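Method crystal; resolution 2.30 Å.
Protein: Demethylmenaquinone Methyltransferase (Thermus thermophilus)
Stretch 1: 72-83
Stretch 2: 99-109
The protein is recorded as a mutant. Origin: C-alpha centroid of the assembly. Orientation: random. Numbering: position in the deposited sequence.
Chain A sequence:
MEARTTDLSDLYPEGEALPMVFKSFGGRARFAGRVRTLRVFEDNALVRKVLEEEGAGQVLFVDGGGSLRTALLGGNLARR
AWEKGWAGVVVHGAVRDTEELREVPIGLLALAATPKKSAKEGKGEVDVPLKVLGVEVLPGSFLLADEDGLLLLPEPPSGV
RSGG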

# COMPACT_ATOMS: atom_id res chain seq x y z
N LEU A 72 -0.77 -18.64 2.68
CA LEU A 72 0.04 -19.72 2.16
C LEU A 72 1.21 -19.99 3.09
O LEU A 72 1.88 -21.01 2.99
CB LEU A 72 0.56 -19.37 0.76
CG LEU A 72 -0.58 -19.20 -0.25
CD1 LEU A 72 -0.03 -18.90 -1.61
CD2 LEU A 72 -1.40 -20.47 -0.28
N LEU A 73 1.44 -19.07 4.03
CA LEU A 73 2.53 -19.26 4.96
C LEU A 73 2.22 -18.56 6.28
O LEU A 73 1.76 -17.42 6.31
CB LEU A 73 3.82 -18.73 4.34
CG LEU A 73 5.14 -19.29 4.88
CD1 LEU A 73 6.21 -19.18 3.82
CD2 LEU A 73 5.53 -18.53 6.12
N GLY A 74 2.45 -19.27 7.38
CA GLY A 74 2.21 -18.72 8.69
C GLY A 74 3.48 -18.70 9.51
O GLY A 74 4.58 -18.84 8.97
N GLY A 75 3.33 -18.50 10.81
CA GLY A 75 4.48 -18.47 11.68
C GLY A 75 5.29 -19.75 11.63
O GLY A 75 6.51 -19.72 11.61
N ASN A 76 4.60 -20.89 11.62
CA ASN A 76 5.27 -22.19 11.59
C ASN A 76 6.14 -22.41 10.37
O ASN A 76 7.30 -22.79 10.49
CB ASN A 76 4.24 -23.33 11.69
CG ASN A 76 3.48 -23.33 13.00
OD1 ASN A 76 4.05 -23.11 14.07
ND2 ASN A 76 2.18 -23.61 12.93
N LEU A 77 5.58 -22.19 9.18
CA LEU A 77 6.35 -22.38 7.96
C LEU A 77 7.50 -21.39 7.86
O LEU A 77 8.58 -21.73 7.37
CB LEU A 77 5.45 -22.28 6.73
CG LEU A 77 4.50 -23.47 6.55
CD1 LEU A 77 3.73 -23.31 5.25
CD2 LEU A 77 5.29 -24.79 6.53
N ALA A 78 7.29 -20.17 8.34
CA ALA A 78 8.36 -19.18 8.28
C ALA A 78 9.56 -19.71 9.07
O ALA A 78 10.70 -19.69 8.58
CB ALA A 78 7.89 -17.86 8.87
N ARG A 79 9.31 -20.17 10.29
CA ARG A 79 10.36 -20.70 11.13
C ARG A 79 10.97 -21.95 10.51
O ARG A 79 12.16 -22.14 10.58
CB ARG A 79 9.81 -21.04 12.52
CG ARG A 79 9.35 -19.82 13.33
CD ARG A 79 8.90 -20.17 14.77
NE ARG A 79 7.58 -20.81 14.87
CZ ARG A 79 6.42 -20.17 14.93
NH1 ARG A 79 6.41 -18.85 14.91
NH2 ARG A 79 5.27 -20.84 14.98
N ARG A 80 10.14 -22.79 9.89
CA ARG A 80 10.67 -23.99 9.27
C ARG A 80 11.62 -23.62 8.12
O ARG A 80 12.74 -24.14 8.04
CB ARG A 80 9.52 -24.88 8.75
CG ARG A 80 9.93 -26.32 8.57
CD ARG A 80 10.54 -26.90 9.85
NE ARG A 80 11.29 -28.11 9.53
CZ ARG A 80 12.37 -28.51 10.18
NH1 ARG A 80 12.85 -27.80 11.19
NH2 ARG A 80 13.00 -29.61 9.80
N ALA A 81 11.19 -22.70 7.26
CA ALA A 81 11.99 -22.24 6.13
C ALA A 81 13.34 -21.76 6.60
O ALA A 81 14.38 -22.03 5.97
CB ALA A 81 11.27 -21.11 5.38
N TRP A 82 13.34 -21.05 7.72
CA TRP A 82 14.56 -20.53 8.30
C TRP A 82 15.47 -21.64 8.82
O TRP A 82 16.68 -21.61 8.59
CB TRP A 82 14.25 -19.56 9.44
CG TRP A 82 15.45 -19.07 10.15
CD1 TRP A 82 16.50 -18.38 9.61
CD2 TRP A 82 15.73 -19.18 11.55
NE1 TRP A 82 17.41 -18.06 10.58
CE2 TRP A 82 16.96 -18.53 11.78
CE3 TRP A 82 15.04 -19.75 12.63
CZ2 TRP A 82 17.53 -18.44 13.05
CZ3 TRP A 82 15.61 -19.67 13.90
CH2 TRP A 82 16.84 -19.01 14.10
N GLU A 83 14.89 -22.61 9.53
CA GLU A 83 15.67 -23.73 10.07
C GLU A 83 16.29 -24.53 8.92
O GLU A 83 17.35 -25.13 9.08
CB GLU A 83 14.79 -24.66 10.93
CG GLU A 83 14.08 -23.97 12.09
CD GLU A 83 13.18 -24.90 12.90
OE1 GLU A 83 12.39 -25.67 12.31
OE2 GLU A 83 13.24 -24.85 14.15
N GLU A 99 2.89 -10.85 13.23
CA GLU A 99 3.75 -10.58 14.38
C GLU A 99 4.86 -11.63 14.47
O GLU A 99 6.00 -11.31 14.80
CB GLU A 99 2.95 -10.55 15.70
CG GLU A 99 3.79 -9.97 16.86
CD GLU A 99 3.14 -10.12 18.23
OE1 GLU A 99 1.91 -9.89 18.36
OE2 GLU A 99 3.87 -10.45 19.19
N GLU A 100 4.53 -12.89 14.18
CA GLU A 100 5.54 -13.94 14.23
C GLU A 100 6.50 -13.92 13.02
O GLU A 100 7.69 -14.19 13.17
CB GLU A 100 4.86 -15.32 14.32
CG GLU A 100 4.21 -15.61 15.66
CD GLU A 100 3.36 -16.87 15.62
OE1 GLU A 100 3.81 -17.87 15.02
OE2 GLU A 100 2.25 -16.88 16.20
N LEU A 101 5.99 -13.58 11.84
CA LEU A 101 6.84 -13.54 10.66
C LEU A 101 7.98 -12.54 10.81
O LEU A 101 9.12 -12.82 10.42
CB LEU A 101 6.00 -13.18 9.41
CG LEU A 101 4.83 -14.11 9.04
CD1 LEU A 101 4.19 -13.60 7.76
CD2 LEU A 101 5.30 -15.56 8.86
N ARG A 102 7.66 -11.39 11.40
CA ARG A 102 8.61 -10.29 11.61
C ARG A 102 9.83 -10.70 12.43
O ARG A 102 10.90 -10.12 12.29
CB ARG A 102 7.91 -9.13 12.32
CG ARG A 102 8.75 -7.88 12.43
CD ARG A 102 8.76 -7.11 11.10
NE ARG A 102 9.64 -5.95 11.14
CZ ARG A 102 10.96 -6.02 11.25
NH1 ARG A 102 11.56 -7.21 11.33
NH2 ARG A 102 11.69 -4.91 11.30
N GLU A 103 9.65 -11.70 13.28
CA GLU A 103 10.71 -12.18 14.16
C GLU A 103 11.63 -13.26 13.58
O GLU A 103 12.58 -13.66 14.25
CB GLU A 103 10.09 -12.68 15.46
CG GLU A 103 9.57 -11.54 16.32
CD GLU A 103 8.78 -12.01 17.52
OE1 GLU A 103 9.25 -12.92 18.23
OE2 GLU A 103 7.70 -11.44 17.75
N VAL A 104 11.35 -13.72 12.37
CA VAL A 104 12.16 -14.76 11.73
C VAL A 104 13.17 -14.07 10.82
O VAL A 104 12.80 -13.28 9.95
CB VAL A 104 11.29 -15.72 10.89
CG1 VAL A 104 12.14 -16.87 10.34
CG2 VAL A 104 10.15 -16.26 11.75
N PRO A 105 14.47 -14.36 11.01
CA PRO A 105 15.52 -13.73 10.19
C PRO A 105 15.68 -14.25 8.77
O PRO A 105 16.72 -14.77 8.41
CB PRO A 105 16.78 -13.91 11.04
CG PRO A 105 16.53 -15.22 11.74
CD PRO A 105 15.05 -15.16 12.11
N ILE A 106 14.62 -14.09 7.99
CA ILE A 106 14.60 -14.47 6.58
C ILE A 106 13.75 -13.42 5.88
O ILE A 106 13.01 -12.67 6.53
CB ILE A 106 13.92 -15.84 6.32
CG1 ILE A 106 12.46 -15.80 6.78
CG2 ILE A 106 14.70 -16.94 7.01
CD1 ILE A 106 11.69 -17.05 6.42
N GLY A 107 13.88 -13.35 4.56
CA GLY A 107 13.09 -12.41 3.81
C GLY A 107 11.72 -13.00 3.59
O GLY A 107 11.60 -14.20 3.33
N LEU A 108 10.68 -12.19 3.72
CA LEU A 108 9.30 -12.65 3.51
C LEU A 108 8.40 -11.56 2.92
O LEU A 108 7.96 -10.64 3.62
CB LEU A 108 8.70 -13.16 4.83
CG LEU A 108 9.35 -14.40 5.44
CD1 LEU A 108 8.66 -14.73 6.75
CD2 LEU A 108 9.25 -15.57 4.47
N LEU A 109 8.12 -11.68 1.62
CA LEU A 109 7.27 -10.72 0.93
C LEU A 109 5.94 -11.36 0.58
O LEU A 109 5.86 -12.55 0.27
CB LEU A 109 7.93 -10.23 -0.37
CG LEU A 109 9.36 -9.71 -0.27
CD1 LEU A 109 9.85 -9.19 -1.65
CD2 LEU A 109 9.40 -8.61 0.78
O HOH W 1 8.69 -16.41 14.55
O HOH W 2 2.41 -19.91 14.17

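Ala78 lies at the centre of the contact, on the helix that runs from Gly75 to Glu83. Its CA-to-CB bond points toward the second stretch, and three side chains gather round its methyl group. Ala78 CB is 3.5 Å from Leu101 CD2, 3.9 Å from Leu108 CD1 and 4.0 Å from Val104 CG2. A side chain this small lets the helix backbone come close: Ala78 O is 3.6 Å from both Val104 CG1 and Ile106 CD1. That oxygen is not left unpaired, because Ala78 O accepts the helical hydrogen bond from Trp82 N at 3.1 Å.

Leu101 extends the apolar patch toward the start of the helix. Leu101 CD2 meets Leu73 CD2 at 4.0 Å and Gly74 O at 3.4 Å. Ile106 extends it the other way, with Ile106 CD1 4.2 Å from Ala81 CB. A type I turn from Leu101 to Val104, closed by Val104 N to Leu101 O at 3.1 Å, brings Val104 to the helix.

Trp82 covers the far end with chi1 in the t well. Trp82 CB is 3.5 Å from Val104 CG1, and Trp82 CD1 is 3.5 Å from Ile106 CG2. Pro105 packs over one face of the indole. Pro105 CD makes a CH-pi contact 4.0 Å from the centroid of the Trp82 five-membered ring.

The polar edge is a salt bridge. The Arg79 CA-to-CB bond points away, but the long side chain brings its guanidinium back. Arg79 NH1 donates to Glu100 OE1 at 2.8 Å, and Arg79 NH2 adds a weak bond to the same OE1 at 3.3 Å. One water also joins Arg79 NH2 to Glu100 OE1. Gly75 leaves space for this carboxylate: Gly75 CA is 3.5 Å from Glu100 OE1, and a CB there would clash with that oxygen. The two stretches together bury 525 Å².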